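Local coordinates for alpha-2,3-sialyltransferase (Campylobacter jejuni, PDB 2P2V), which probably transfers sialic acid from a CMP-activated donor to acceptor sugars in alpha-2,3 linkage, this chain being the glycosyltransferase part of a longer protein, at residues E54-L59 / F248-K253. Sequence-based numbering, arbitrary orientation.
Sequences EDKYYL and FTLENK
The side chains of K253 and Y57 cross at about a right angle, with K253 CD over one face of the tyrosine ring, offset toward the rim, in a CH-pi contact that puts CD 3.9 Å from the ring centroid. The Y58 ring has K56 CB above one face, while L250 CD1 comes obliquely to Y58 CD1 at 3.8 Å. On the F248 ring, the Y57 carbonyl oxygen approaches the edge in plane. Two further rings join from outside, Y36 stacked on F248 and Y89 edge-to-face on Y57.

The backbones meet at a single beta bridge, K56 with N252, a worked example of two irregular segments paired over a short distance. Y57 N donates to E251 O at 2.8 Å, nearly along the C=O axis, and K253 N reaches D55 O in a longer bond of 3.3 Å. Y57 is the centre of an inverse gamma turn, with Y58 N bonded to K56 O. Past the turn a water takes over the pairing: it donates to Y57 O and T249 O and accepts from E251 N.

The K253 chain bends at chi2 (-100°), which sets CD over the tyrosine, and its NZ then makes a weak hydrogen bond to E54 O. E54 CG packs on K253 CE at 3.6 Å. The E54 carboxylate is committed to R47 and Y89, and Y57 OH donates to E88 O.

The contact thus fastens the loop after strand 224-227 onto the loop between strands 44-48 and 62-68 of the parallel sheet; the L59 side chain lies about 11 Å from the bound donor analogue. Main-chain bonds and one water set the alignment, and the lysine contributes both its methylenes, over the tyrosine face and against E54, and a weakly bonded ammonium group; its charge may be eased by the E54 carbonyl, weakly, and, more distantly, by the E54 carboxylate, 4.7 Å from K253 NZ to E54 OE2.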
loop_
_atom_site.group_PDB
_atom_site.type_symbol
_atom_site.label_atom_id
_atom_site.label_comp_id
_atom_site.label_asym_id
_atom_site.label_seq_id
_atom_site.Cartn_x
_atom_site.Cartn_y
_atom_site.Cartn_z
ATOM N N GLU A 54 31.267 -26.671 2.682
ATOM C CA GLU A 54 32.122 -27.287 3.710
ATOM C C GLU A 54 32.141 -28.806 3.598
ATOM O O GLU A 54 31.099 -29.436 3.397
ATOM C CB GLU A 54 31.693 -26.861 5.139
ATOM C CG GLU A 54 30.357 -27.426 5.596
ATOM C CD GLU A 54 29.927 -26.903 6.959
ATOM O OE1 GLU A 54 30.666 -26.058 7.509
ATOM O OE2 GLU A 54 28.859 -27.347 7.492
ATOM N N ASP A 55 33.339 -29.386 3.748
ATOM C CA ASP A 55 33.548 -30.840 3.620
ATOM C C ASP A 55 33.275 -31.577 4.937
ATOM O O ASP A 55 33.102 -32.798 4.970
ATOM C CB ASP A 55 34.971 -31.112 3.085
ATOM C CG ASP A 55 36.081 -30.645 4.035
ATOM O OD1 ASP A 55 36.061 -29.495 4.540
ATOM O OD2 ASP A 55 37.011 -31.443 4.271
ATOM N N LYS A 56 33.217 -30.835 6.034
ATOM C CA LYS A 56 32.858 -31.429 7.312
ATOM C C LYS A 56 31.881 -30.496 7.986
ATOM O O LYS A 56 31.799 -29.320 7.651
ATOM C CB LYS A 56 34.100 -31.602 8.228
ATOM C CG LYS A 56 35.279 -32.326 7.555
ATOM C CD LYS A 56 36.475 -32.460 8.474
ATOM C CE LYS A 56 37.543 -33.286 7.759
ATOM N NZ LYS A 56 38.776 -33.303 8.579
ATOM N N TYR A 57 31.168 -31.009 8.967
ATOM C CA TYR A 57 30.253 -30.179 9.703
ATOM C C TYR A 57 30.998 -29.340 10.731
ATOM O O TYR A 57 30.861 -29.597 11.934
ATOM C CB TYR A 57 29.191 -31.020 10.383
ATOM C CG TYR A 57 28.180 -31.607 9.415
ATOM C CD1 TYR A 57 27.228 -30.777 8.769
ATOM C CD2 TYR A 57 28.167 -32.977 9.133
ATOM C CE1 TYR A 57 26.297 -31.303 7.894
ATOM C CE2 TYR A 57 27.242 -33.518 8.237
ATOM C CZ TYR A 57 26.309 -32.669 7.632
ATOM O OH TYR A 57 25.390 -33.189 6.779
ATOM N N TYR A 58 31.712 -28.311 10.266
ATOM C CA TYR A 58 32.536 -27.472 11.191
ATOM C C TYR A 58 31.789 -26.814 12.340
ATOM O O TYR A 58 32.392 -26.500 13.377
ATOM C CB TYR A 58 33.414 -26.483 10.453
ATOM C CG TYR A 58 34.394 -27.165 9.516
ATOM C CD1 TYR A 58 35.548 -27.828 10.021
ATOM C CD2 TYR A 58 34.184 -27.171 8.133
ATOM C CE1 TYR A 58 36.459 -28.480 9.147
ATOM C CE2 TYR A 58 35.095 -27.807 7.259
ATOM C CZ TYR A 58 36.227 -28.458 7.780
ATOM O OH TYR A 58 37.101 -29.080 6.913
ATOM N N LEU A 59 30.480 -26.587 12.179
ATOM C CA LEU A 59 29.674 -26.053 13.274
ATOM C C LEU A 59 28.416 -26.889 13.543
ATOM O O LEU A 59 27.451 -26.412 14.128
ATOM C CB LEU A 59 29.338 -24.584 13.002
ATOM C CG LEU A 59 30.453 -23.609 13.363
ATOM C CD1 LEU A 59 30.028 -22.206 12.980
ATOM C CD2 LEU A 59 30.733 -23.674 14.886
ATOM N N PHE A 248 34.154 -30.865 21.024
ATOM C CA PHE A 248 33.321 -30.861 19.856
ATOM C C PHE A 248 33.534 -32.127 19.085
ATOM O O PHE A 248 34.677 -32.570 18.931
ATOM C CB PHE A 248 33.707 -29.670 18.992
ATOM C CG PHE A 248 32.777 -29.421 17.851
ATOM C CD1 PHE A 248 31.557 -28.811 18.057
ATOM C CD2 PHE A 248 33.142 -29.785 16.572
ATOM C CE1 PHE A 248 30.691 -28.582 16.978
ATOM C CE2 PHE A 248 32.297 -29.543 15.492
ATOM C CZ PHE A 248 31.074 -28.942 15.720
ATOM N N THR A 249 32.449 -32.710 18.584
ATOM C CA THR A 249 32.588 -33.835 17.664
ATOM C C THR A 249 32.503 -33.329 16.236
ATOM O O THR A 249 31.435 -32.937 15.757
ATOM C CB THR A 249 31.531 -34.965 17.904
ATOM O OG1 THR A 249 31.603 -35.419 19.260
ATOM C CG2 THR A 249 31.770 -36.164 16.962
ATOM N N LEU A 250 33.629 -33.361 15.558
ATOM C CA LEU A 250 33.687 -32.923 14.195
ATOM C C LEU A 250 33.337 -34.083 13.270
ATOM O O LEU A 250 34.098 -35.049 13.148
ATOM C CB LEU A 250 35.071 -32.366 13.877
ATOM C CG LEU A 250 35.277 -31.892 12.449
ATOM C CD1 LEU A 250 34.259 -30.775 12.104
ATOM C CD2 LEU A 250 36.693 -31.414 12.236
ATOM N N GLU A 251 32.188 -33.965 12.606
ATOM C CA GLU A 251 31.632 -35.020 11.758
ATOM C C GLU A 251 31.910 -34.768 10.276
ATOM O O GLU A 251 31.822 -33.634 9.799
ATOM C CB GLU A 251 30.131 -35.137 12.010
ATOM C CG GLU A 251 29.451 -36.344 11.375
ATOM C CD GLU A 251 27.927 -36.274 11.451
ATOM O OE1 GLU A 251 27.404 -35.607 12.389
ATOM O OE2 GLU A 251 27.262 -36.897 10.572
ATOM N N ASN A 252 32.256 -35.828 9.545
ATOM C CA ASN A 252 32.420 -35.690 8.102
ATOM C C ASN A 252 31.070 -35.634 7.395
ATOM O O ASN A 252 30.046 -36.078 7.923
ATOM C CB ASN A 252 33.292 -36.809 7.510
ATOM C CG ASN A 252 34.770 -36.452 7.510
ATOM O OD1 ASN A 252 35.385 -36.276 8.576
ATOM N ND2 ASN A 252 35.352 -36.329 6.306
ATOM N N LYS A 253 31.080 -35.067 6.204
ATOM C CA LYS A 253 29.908 -35.091 5.349
ATOM C C LYS A 253 29.868 -36.430 4.597
ATOM O O LYS A 253 30.909 -36.889 4.071
ATOM C CB LYS A 253 29.975 -33.931 4.348
ATOM C CG LYS A 253 29.921 -32.516 4.960
ATOM C CD LYS A 253 28.546 -31.926 4.863
ATOM C CE LYS A 253 28.574 -30.450 4.873
ATOM N NZ LYS A 253 28.191 -29.870 3.551
HETATM O O HOH W 1 30.317 -31.864 13.609
#